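Local coordinates for protein putative Ribokinase II (Escherichia coli O6, PDB 3IQ0) that probably transfers a phosphate from ATP to a sugar, as a magnesium-dependent carbohydrate kinase of the pfkB (ribokinase) family, at residues 194-199 and 223-228; 135-140 and 165-170; 260-265 and 278-283. All coordinates share one frame; numbering follows the deposited sequence.

Interaction 1: residues 194-199 and 223-228; sequences YMPSEG and KEVIVK. With ATP (adenosine-5'-triphosphate), chain G.
K228 reaches from the end of strand 224-228 to M195 and to ATP, and the bend in its chain explains how. The turn at chi3 (-70°) folds CE toward the M195 carbonyl, and NZ then donates to M195 O at 2.8 Å from a position tilted 27° out of that carbonyl's plane. The same NZ donates to ATP O2B at 3.0 Å, and D167 adds a salt bridge, so one buried ammonium is shared by a backbone carbonyl, a phosphate and a carboxylate.

M195 and I226 run side by side and point the same way, with M195 CG 4.1 Å from I226 CB. Y194 and V225 form a parallel beta bridge and share the other face, where V225 CG2 lies near Y194 CB. P196 sets CD over one face of the Y194 ring, 3.6 Å above its plane and toward the rim, while P196 CG meets V227 CG2 at 4.2 Å.

Main-chain bonds link the two segments from Y194 N to E224 O (2.8 Å) at one end to E198 N and K228 O (2.7 Å) at the other, with I226 N donating to Y194 O and K228 N to P196 O between them.

The pairing continues the parallel order of the large sheet. Helix 210-220 packs on V225 and V227, helix 258-271 covers I226 and K228 from the other face, and strand 234-237 bonds along the far edge of 224-228.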
loop_
_atom_site.group_PDB
_atom_site.type_symbol
_atom_site.label_atom_id
_atom_site.label_comp_id
_atom_site.label_asym_id
_atom_site.label_seq_id
_atom_site.Cartn_x
_atom_site.Cartn_y
_atom_site.Cartn_z
ATOM N N TYR B 194 -21.820 21.627 12.145
ATOM C CA TYR B 194 -22.016 20.387 11.400
ATOM C C TYR B 194 -22.033 20.689 9.903
ATOM O O TYR B 194 -22.800 21.538 9.450
ATOM C CB TYR B 194 -23.344 19.751 11.825
ATOM C CG TYR B 194 -23.498 18.302 11.430
ATOM C CD1 TYR B 194 -22.434 17.407 11.568
ATOM C CD2 TYR B 194 -24.710 17.817 10.942
ATOM C CE1 TYR B 194 -22.571 16.065 11.229
ATOM C CE2 TYR B 194 -24.859 16.473 10.596
ATOM C CZ TYR B 194 -23.784 15.607 10.741
ATOM O OH TYR B 194 -23.905 14.289 10.377
HETATM N N MSE B 195 -21.199 19.995 9.131
HETATM C CA MSE B 195 -21.127 20.249 7.693
HETATM C C MSE B 195 -21.339 19.013 6.809
HETATM O O MSE B 195 -20.447 18.587 6.075
HETATM C CB MSE B 195 -19.782 20.910 7.367
HETATM C CG MSE B 195 -19.517 22.168 8.186
HETATM SE SE MSE B 195 -17.803 22.992 7.788
HETATM C CE MSE B 195 -16.732 22.007 8.999
ATOM N N PRO B 196 -22.545 18.431 6.857
ATOM C CA PRO B 196 -22.830 17.246 6.048
ATOM C C PRO B 196 -23.117 17.604 4.603
ATOM O O PRO B 196 -23.526 18.724 4.303
ATOM C CB PRO B 196 -24.067 16.676 6.724
ATOM C CG PRO B 196 -24.818 17.922 7.057
ATOM C CD PRO B 196 -23.730 18.820 7.642
ATOM N N SER B 197 -22.894 16.657 3.703
ATOM C CA SER B 197 -23.213 16.897 2.310
ATOM C C SER B 197 -24.686 16.515 2.196
ATOM O O SER B 197 -25.228 15.845 3.073
ATOM C CB SER B 197 -22.372 16.011 1.396
ATOM O OG SER B 197 -22.607 14.644 1.652
ATOM N N GLU B 198 -25.329 16.947 1.120
ATOM C CA GLU B 198 -26.740 16.663 0.893
ATOM C C GLU B 198 -27.083 15.198 1.149
ATOM O O GLU B 198 -28.082 14.886 1.802
ATOM C CB GLU B 198 -27.098 17.045 -0.545
ATOM C CG GLU B 198 -28.567 17.268 -0.809
ATOM C CD GLU B 198 -28.801 17.977 -2.131
ATOM O OE1 GLU B 198 -28.366 17.447 -3.177
ATOM O OE2 GLU B 198 -29.416 19.066 -2.126
ATOM N N GLY B 199 -26.243 14.301 0.639
ATOM C CA GLY B 199 -26.483 12.877 0.805
ATOM C C GLY B 199 -26.063 12.274 2.131
ATOM O O GLY B 199 -26.182 11.063 2.324
ATOM N N LYS B 223 -24.898 24.501 16.674
ATOM C CA LYS B 223 -25.229 25.892 16.428
ATOM C C LYS B 223 -25.387 26.224 14.952
ATOM O O LYS B 223 -26.227 27.041 14.580
ATOM C CB LYS B 223 -24.160 26.791 17.057
ATOM C CG LYS B 223 -24.042 26.615 18.565
ATOM C CD LYS B 223 -22.903 27.432 19.157
ATOM C CE LYS B 223 -22.780 27.193 20.659
ATOM N NZ LYS B 223 -22.588 25.747 20.989
ATOM N N GLU B 224 -24.578 25.585 14.111
ATOM C CA GLU B 224 -24.624 25.830 12.677
ATOM C C GLU B 224 -24.535 24.547 11.879
ATOM O O GLU B 224 -23.739 23.664 12.182
ATOM C CB GLU B 224 -23.480 26.756 12.262
ATOM C CG GLU B 224 -23.587 28.162 12.826
ATOM C CD GLU B 224 -22.317 28.964 12.640
ATOM O OE1 GLU B 224 -21.299 28.618 13.263
ATOM O OE2 GLU B 224 -22.332 29.939 11.869
ATOM N N VAL B 225 -25.371 24.458 10.857
ATOM C CA VAL B 225 -25.392 23.306 9.973
ATOM C C VAL B 225 -25.205 23.842 8.564
ATOM O O VAL B 225 -26.056 24.580 8.055
ATOM C CB VAL B 225 -26.736 22.557 10.053
ATOM C CG1 VAL B 225 -26.747 21.383 9.076
ATOM C CG2 VAL B 225 -26.965 22.072 11.475
ATOM N N ILE B 226 -24.071 23.511 7.954
ATOM C CA ILE B 226 -23.792 23.954 6.595
ATOM C C ILE B 226 -23.928 22.757 5.664
ATOM O O ILE B 226 -23.125 21.825 5.717
ATOM C CB ILE B 226 -22.367 24.548 6.456
ATOM C CG1 ILE B 226 -22.245 25.845 7.252
ATOM C CG2 ILE B 226 -22.073 24.846 5.002
ATOM C CD1 ILE B 226 -22.090 25.658 8.736
ATOM N N VAL B 227 -24.952 22.781 4.815
ATOM C CA VAL B 227 -25.181 21.677 3.892
ATOM C C VAL B 227 -24.631 21.934 2.502
ATOM O O VAL B 227 -24.990 22.912 1.843
ATOM C CB VAL B 227 -26.680 21.342 3.774
ATOM C CG1 VAL B 227 -26.894 20.291 2.697
ATOM C CG2 VAL B 227 -27.196 20.828 5.111
ATOM N N LYS B 228 -23.749 21.041 2.074
ATOM C CA LYS B 228 -23.129 21.111 0.758
ATOM C C LYS B 228 -24.026 20.357 -0.221
ATOM O O LYS B 228 -24.436 19.231 0.050
ATOM C CB LYS B 228 -21.737 20.476 0.826
ATOM C CG LYS B 228 -20.753 21.284 1.657
ATOM C CD LYS B 228 -19.597 20.436 2.144
ATOM C CE LYS B 228 -20.055 19.449 3.200
ATOM N NZ LYS B 228 -18.941 18.595 3.685
HETATM P PG ATP G . -16.795 14.860 0.075
HETATM O O1G ATP G . -15.685 14.816 -0.940
HETATM O O2G ATP G . -17.218 13.481 0.512
HETATM O O3G ATP G . -16.371 15.672 1.299
HETATM P PB ATP G . -19.145 16.627 -0.235
HETATM O O1B ATP G . -20.492 16.130 -0.663
HETATM O O2B ATP G . -18.872 16.955 1.192
HETATM O O3B ATP G . -18.018 15.570 -0.691
HETATM P PA ATP G . -19.520 18.245 -2.562
HETATM O O1A ATP G . -18.945 17.367 -3.651
HETATM O O2A ATP G . -20.983 18.305 -2.336
HETATM O O3A ATP G . -18.802 17.869 -1.148
HETATM O "O5'" ATP G . -18.950 19.935 -2.281
HETATM C "C5'" ATP G . -18.201 21.012 -1.940
HETATM C "C4'" ATP G . -19.021 22.237 -2.256
HETATM O "O4'" ATP G . -18.278 22.494 -3.454
HETATM C "C3'" ATP G . -20.468 22.146 -2.856
HETATM O "O3'" ATP G . -21.519 22.287 -1.915
HETATM C "C2'" ATP G . -20.419 23.170 -3.904
HETATM O "O2'" ATP G . -20.675 24.470 -3.356
HETATM C "C1'" ATP G . -19.053 23.033 -4.503
HETATM N N9 ATP G . -19.063 22.076 -5.683
HETATM C C8 ATP G . -18.809 20.709 -5.721
HETATM N N7 ATP G . -18.917 20.208 -6.961
HETATM C C5 ATP G . -19.231 21.224 -7.764
HETATM C C6 ATP G . -19.513 21.425 -9.226
HETATM N N6 ATP G . -19.442 20.377 -10.047
HETATM N N1 ATP G . -19.829 22.718 -9.698
HETATM C C2 ATP G . -19.914 23.843 -8.874
HETATM N N3 ATP G . -19.667 23.717 -7.504
HETATM C C4 ATP G . -19.342 22.469 -6.923
#

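Interaction 2: residues 135-140 and 165-170; sequences HIMGSS and SFDPNI
Strands 131-137 and 163-167 are the two parallel strands of a beta-alpha-beta unit connected by helix 144-159, and H135 meets S165 in their register. The local strand axes run 4.7 Å apart and 16° from parallel. On the face bearing H135, S165, M137 and D167, S165 OG lies near the plane of the imidazole at its edge and shares a hydrogen bond of 2.6 Å with H135 ND1. M137 SE sits 3.8 Å from D167 CB, while the polar end of D167 turns to K228.

On the reverse face the F166 ring turns its edge to the first strand, with CD1 4.0 Å from I136 CG2 and CE1 beside G138 CA. D167 N bonds to I136 O, and G138 N to D167 O at 2.7 Å, as the first strand gives way to a 3-10 turn.

Past the strand end, N169 folds back, its chi1 of 66° setting CG between the backbone N and carbonyl carbon. OD1 accepts from S139 N at 3.0 Å, the donor standing 49° out of the carboxamide plane.

S139 OG is held separately, by E11. Where the strands end, the bonds from G138 N to D167 O and from S139 N to N169 OD1 keep the segments joined, and the second holds N169 of the ATP pocket to the turn.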
loop_
_atom_site.group_PDB
_atom_site.type_symbol
_atom_site.label_atom_id
_atom_site.label_comp_id
_atom_site.label_asym_id
_atom_site.label_seq_id
_atom_site.Cartn_x
_atom_site.Cartn_y
_atom_site.Cartn_z
ATOM N N HIS B 135 -11.312 20.562 13.926
ATOM C CA HIS B 135 -12.166 20.002 12.893
ATOM C C HIS B 135 -11.993 18.496 12.748
ATOM O O HIS B 135 -10.877 17.984 12.684
ATOM C CB HIS B 135 -11.876 20.671 11.558
ATOM C CG HIS B 135 -12.727 20.159 10.443
ATOM N ND1 HIS B 135 -14.041 20.534 10.282
ATOM C CD2 HIS B 135 -12.469 19.249 9.475
ATOM C CE1 HIS B 135 -14.558 19.875 9.260
ATOM N NE2 HIS B 135 -13.627 19.090 8.753
ATOM N N ILE B 136 -13.119 17.795 12.687
ATOM C CA ILE B 136 -13.110 16.345 12.564
ATOM C C ILE B 136 -13.720 15.865 11.251
ATOM O O ILE B 136 -14.781 16.329 10.846
ATOM C CB ILE B 136 -13.886 15.694 13.733
ATOM C CG1 ILE B 136 -13.152 15.960 15.047
ATOM C CG2 ILE B 136 -14.008 14.196 13.516
ATOM C CD1 ILE B 136 -13.981 15.628 16.273
HETATM N N MSE B 137 -13.023 14.944 10.590
HETATM C CA MSE B 137 -13.481 14.340 9.341
HETATM C C MSE B 137 -14.015 12.953 9.712
HETATM O O MSE B 137 -13.283 12.136 10.270
HETATM C CB MSE B 137 -12.318 14.173 8.356
HETATM C CG MSE B 137 -11.835 15.450 7.712
HETATM SE SE MSE B 137 -13.203 16.162 6.560
HETATM C CE MSE B 137 -12.255 17.725 5.920
ATOM N N GLY B 138 -15.282 12.694 9.412
ATOM C CA GLY B 138 -15.849 11.396 9.730
ATOM C C GLY B 138 -15.107 10.254 9.054
ATOM O O GLY B 138 -15.107 9.121 9.544
ATOM N N SER B 139 -14.457 10.556 7.935
ATOM C CA SER B 139 -13.711 9.551 7.185
ATOM C C SER B 139 -12.529 8.983 7.961
ATOM O O SER B 139 -11.931 7.992 7.548
ATOM C CB SER B 139 -13.202 10.151 5.878
ATOM O OG SER B 139 -12.295 11.206 6.146
ATOM N N SER B 140 -12.196 9.611 9.082
ATOM C CA SER B 140 -11.074 9.158 9.895
ATOM C C SER B 140 -11.465 8.128 10.948
ATOM O O SER B 140 -10.621 7.389 11.443
ATOM C CB SER B 140 -10.418 10.348 10.597
ATOM O OG SER B 140 -10.018 11.332 9.666
ATOM N N SER B 165 -15.905 21.407 14.861
ATOM C CA SER B 165 -16.607 21.369 13.580
ATOM C C SER B 165 -16.529 19.914 13.153
ATOM O O SER B 165 -15.542 19.228 13.431
ATOM C CB SER B 165 -15.937 22.283 12.539
ATOM O OG SER B 165 -14.557 21.999 12.409
ATOM N N PHE B 166 -17.560 19.437 12.473
ATOM C CA PHE B 166 -17.600 18.033 12.083
ATOM C C PHE B 166 -18.168 17.833 10.688
ATOM O O PHE B 166 -19.254 18.330 10.371
ATOM C CB PHE B 166 -18.434 17.275 13.129
ATOM C CG PHE B 166 -18.680 15.821 12.808
ATOM C CD1 PHE B 166 -17.681 15.024 12.260
ATOM C CD2 PHE B 166 -19.897 15.229 13.134
ATOM C CE1 PHE B 166 -17.882 13.653 12.048
ATOM C CE2 PHE B 166 -20.111 13.857 12.928
ATOM C CZ PHE B 166 -19.097 13.071 12.383
ATOM N N ASP B 167 -17.417 17.110 9.859
ATOM C CA ASP B 167 -17.811 16.810 8.490
ATOM C C ASP B 167 -17.979 15.292 8.369
ATOM O O ASP B 167 -17.000 14.549 8.334
ATOM C CB ASP B 167 -16.738 17.286 7.511
ATOM C CG ASP B 167 -17.057 16.917 6.080
ATOM O OD1 ASP B 167 -17.854 15.986 5.861
ATOM O OD2 ASP B 167 -16.491 17.550 5.168
ATOM N N PRO B 168 -19.230 14.822 8.278
ATOM C CA PRO B 168 -19.570 13.404 8.168
ATOM C C PRO B 168 -19.324 12.752 6.811
ATOM O O PRO B 168 -20.233 12.137 6.256
ATOM C CB PRO B 168 -21.048 13.393 8.535
ATOM C CG PRO B 168 -21.528 14.627 7.842
ATOM C CD PRO B 168 -20.451 15.648 8.207
ATOM N N ASN B 169 -18.107 12.869 6.287
ATOM C CA ASN B 169 -17.792 12.273 4.990
ATOM C C ASN B 169 -17.433 10.807 5.194
ATOM O O ASN B 169 -16.361 10.356 4.797
ATOM C CB ASN B 169 -16.627 13.021 4.325
ATOM C CG ASN B 169 -15.319 12.864 5.079
ATOM O OD1 ASN B 169 -15.295 12.880 6.303
ATOM N ND2 ASN B 169 -14.218 12.726 4.342
ATOM N N ILE B 170 -18.351 10.071 5.815
ATOM C CA ILE B 170 -18.152 8.654 6.120
ATOM C C ILE B 170 -18.559 7.706 5.002
ATOM O O ILE B 170 -19.261 8.083 4.066
ATOM C CB ILE B 170 -18.968 8.234 7.373
ATOM C CG1 ILE B 170 -18.655 9.158 8.547
ATOM C CG2 ILE B 170 -18.644 6.806 7.762
ATOM C CD1 ILE B 170 -19.655 10.251 8.707
#

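Interaction 3: residues 260-265 and 278-283; sequences DCFGGA and RALQYA. With ATP (adenosine-5'-triphosphate), chain G.
F262 of helix 258-271 lays one face of its ring over A283 of helix 276-290. Chi1 (175°) puts CG anti to the backbone N, and the ring beyond it lies between A283 and the ribose of ATP. CB, at the root, faces the ligand and lies 3.7 Å from ATP C5'. CG is placed between ATP C4' and the A283 methyl. CD1 also has a partner on each: A283 O at 3.4 Å and ATP C4' at 3.5 Å. One atom further out, CE1 meets A283 CB at 3.5 Å. At the tip, CZ touches L280 CD1 at 4.0 Å, the leucine methyl coming in at the ring edge, near its plane.

The A283 methyl stands over the middle of the ring, 3.6 Å from the centroid and 14° off the normal, which meets the geometry of a CH-pi contact. A265, one turn along from F262, points its methyl at the same residue, A265 CB lying 3.7 Å from A283 CA. Small side chains at A265 and A283 accompany a close pairing: the local axes approach to 8.8 Å and run antiparallel at 151°.

D260, which ends the GAGD sequence characteristic of pfkB kinases, starts this helical segment on the triphosphate side. I226 and K228 of strand 224-228 also touch F262.

No hydrogen bond joins the two segments. Their contact rests on dispersion and CH-pi forces, and through F262 the same apolar surface extends to the ribose C4' and C5' of ATP.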
loop_
_atom_site.group_PDB
_atom_site.type_symbol
_atom_site.label_atom_id
_atom_site.label_comp_id
_atom_site.label_asym_id
_atom_site.label_seq_id
_atom_site.Cartn_x
_atom_site.Cartn_y
_atom_site.Cartn_z
ATOM N N ASP B 260 -13.711 19.012 1.066
ATOM C CA ASP B 260 -12.628 19.360 1.988
ATOM C C ASP B 260 -12.263 20.837 1.838
ATOM O O ASP B 260 -12.034 21.532 2.823
ATOM C CB ASP B 260 -11.393 18.494 1.715
ATOM C CG ASP B 260 -11.713 17.002 1.678
ATOM O OD1 ASP B 260 -12.667 16.577 2.363
ATOM O OD2 ASP B 260 -10.995 16.249 0.975
ATOM N N CYS B 261 -12.203 21.311 0.599
ATOM C CA CYS B 261 -11.871 22.705 0.340
ATOM C C CYS B 261 -13.003 23.598 0.805
ATOM O O CYS B 261 -12.768 24.637 1.424
ATOM C CB CYS B 261 -11.595 22.919 -1.145
ATOM S SG CYS B 261 -9.972 22.287 -1.653
ATOM N N PHE B 262 -14.234 23.193 0.509
ATOM C CA PHE B 262 -15.395 23.956 0.945
ATOM C C PHE B 262 -15.283 24.110 2.465
ATOM O O PHE B 262 -15.491 25.195 3.006
ATOM C CB PHE B 262 -16.693 23.195 0.622
ATOM C CG PHE B 262 -17.940 23.862 1.150
ATOM C CD1 PHE B 262 -18.723 24.648 0.323
ATOM C CD2 PHE B 262 -18.304 23.730 2.483
ATOM C CE1 PHE B 262 -19.856 25.303 0.808
ATOM C CE2 PHE B 262 -19.437 24.380 2.987
ATOM C CZ PHE B 262 -20.212 25.171 2.143
ATOM N N GLY B 263 -14.952 23.011 3.139
ATOM C CA GLY B 263 -14.832 23.018 4.589
ATOM C C GLY B 263 -13.743 23.925 5.130
ATOM O O GLY B 263 -13.974 24.692 6.070
ATOM N N GLY B 264 -12.547 23.824 4.560
ATOM C CA GLY B 264 -11.452 24.666 5.014
ATOM C C GLY B 264 -11.797 26.125 4.803
ATOM O O GLY B 264 -11.566 26.966 5.678
ATOM N N ALA B 265 -12.355 26.424 3.634
ATOM C CA ALA B 265 -12.747 27.791 3.302
ATOM C C ALA B 265 -13.743 28.352 4.322
ATOM O O ALA B 265 -13.591 29.481 4.794
ATOM C CB ALA B 265 -13.351 27.833 1.910
ATOM N N ARG B 278 -21.192 35.841 3.843
ATOM C CA ARG B 278 -19.948 35.965 3.096
ATOM C C ARG B 278 -19.215 34.626 3.068
ATOM O O ARG B 278 -18.782 34.160 2.013
ATOM C CB ARG B 278 -19.051 37.022 3.738
ATOM C CG ARG B 278 -19.183 38.403 3.144
ATOM C CD ARG B 278 -18.181 38.600 2.018
ATOM N NE ARG B 278 -17.432 39.842 2.190
ATOM C CZ ARG B 278 -16.723 40.139 3.277
ATOM N NH1 ARG B 278 -16.667 39.283 4.290
ATOM N NH2 ARG B 278 -16.074 41.293 3.358
ATOM N N ALA B 279 -19.092 34.013 4.239
ATOM C CA ALA B 279 -18.409 32.738 4.370
ATOM C C ALA B 279 -19.020 31.639 3.497
ATOM O O ALA B 279 -18.297 30.814 2.938
ATOM C CB ALA B 279 -18.402 32.312 5.830
ATOM N N LEU B 280 -20.345 31.626 3.376
ATOM C CA LEU B 280 -20.996 30.614 2.564
ATOM C C LEU B 280 -20.707 30.814 1.076
ATOM O O LEU B 280 -20.490 29.843 0.347
ATOM C CB LEU B 280 -22.509 30.616 2.801
ATOM C CG LEU B 280 -23.246 29.434 2.166
ATOM C CD1 LEU B 280 -22.849 28.151 2.874
ATOM C CD2 LEU B 280 -24.751 29.643 2.261
ATOM N N GLN B 281 -20.703 32.061 0.616
ATOM C CA GLN B 281 -20.429 32.303 -0.792
ATOM C C GLN B 281 -18.966 31.984 -1.103
ATOM O O GLN B 281 -18.659 31.475 -2.175
ATOM C CB GLN B 281 -20.749 33.758 -1.178
ATOM C CG GLN B 281 -19.654 34.767 -0.881
ATOM C CD GLN B 281 -20.011 36.178 -1.349
ATOM O OE1 GLN B 281 -20.314 36.404 -2.523
ATOM N NE2 GLN B 281 -19.971 37.131 -0.426
ATOM N N TYR B 282 -18.068 32.286 -0.165
ATOM C CA TYR B 282 -16.639 32.013 -0.352
ATOM C C TYR B 282 -16.360 30.511 -0.339
ATOM O O TYR B 282 -15.604 30.009 -1.168
ATOM C CB TYR B 282 -15.808 32.712 0.729
ATOM C CG TYR B 282 -15.361 34.098 0.319
ATOM C CD1 TYR B 282 -16.292 35.089 0.021
ATOM C CD2 TYR B 282 -14.009 34.401 0.165
ATOM C CE1 TYR B 282 -15.892 36.342 -0.425
ATOM C CE2 TYR B 282 -13.598 35.652 -0.280
ATOM C CZ TYR B 282 -14.547 36.616 -0.577
ATOM O OH TYR B 282 -14.156 37.849 -1.046
ATOM N N ALA B 283 -16.974 29.799 0.605
ATOM C CA ALA B 283 -16.799 28.354 0.683
ATOM C C ALA B 283 -17.328 27.754 -0.615
ATOM O O ALA B 283 -16.668 26.932 -1.243
ATOM C CB ALA B 283 -17.568 27.786 1.873
HETATM P PG ATP G . -16.795 14.860 0.075
HETATM O O1G ATP G . -15.685 14.816 -0.940
HETATM O O2G ATP G . -17.218 13.481 0.512
HETATM O O3G ATP G . -16.371 15.672 1.299
HETATM P PB ATP G . -19.145 16.627 -0.235
HETATM O O1B ATP G . -20.492 16.130 -0.663
HETATM O O2B ATP G . -18.872 16.955 1.192
HETATM O O3B ATP G . -18.018 15.570 -0.691
HETATM P PA ATP G . -19.520 18.245 -2.562
HETATM O O1A ATP G . -18.945 17.367 -3.651
HETATM O O2A ATP G . -20.983 18.305 -2.336
HETATM O O3A ATP G . -18.802 17.869 -1.148
HETATM O "O5'" ATP G . -18.950 19.935 -2.281
HETATM C "C5'" ATP G . -18.201 21.012 -1.940
HETATM C "C4'" ATP G . -19.021 22.237 -2.256
HETATM O "O4'" ATP G . -18.278 22.494 -3.454
HETATM C "C3'" ATP G . -20.468 22.146 -2.856
HETATM O "O3'" ATP G . -21.519 22.287 -1.915
HETATM C "C2'" ATP G . -20.419 23.170 -3.904
HETATM O "O2'" ATP G . -20.675 24.470 -3.356
HETATM C "C1'" ATP G . -19.053 23.033 -4.503
HETATM N N9 ATP G . -19.063 22.076 -5.683
HETATM C C8 ATP G . -18.809 20.709 -5.721
HETATM N N7 ATP G . -18.917 20.208 -6.961
HETATM C C5 ATP G . -19.231 21.224 -7.764
HETATM C C6 ATP G . -19.513 21.425 -9.226
HETATM N N6 ATP G . -19.442 20.377 -10.047
HETATM N N1 ATP G . -19.829 22.718 -9.698
HETATM C C2 ATP G . -19.914 23.843 -8.874
HETATM N N3 ATP G . -19.667 23.717 -7.504
HETATM C C4 ATP G . -19.342 22.469 -6.923
#

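Overall arrangement
Interactions 1 and 2 are neighbours in one sheet, their centres 11 Å apart: M195 N probably bonds to F166 O at 2.8 Å, and K228 NZ meets D167 OD2 in a salt bridge of 3.0 Å. Interaction 3 lies against interaction 1 on the sheet's helical cover, with F262 CE2 3.4 Å from I226 CG2. Its link to interaction 2 is slighter, M137 CE approaching D260 OD1 at 3.8 Å. All three contribute to the ATP pocket: S197 and K228 from interaction 1, N169 from interaction 2, D260 and F262 from interaction 3. The S197 side chain lies about 4 Å from the magnesium ion.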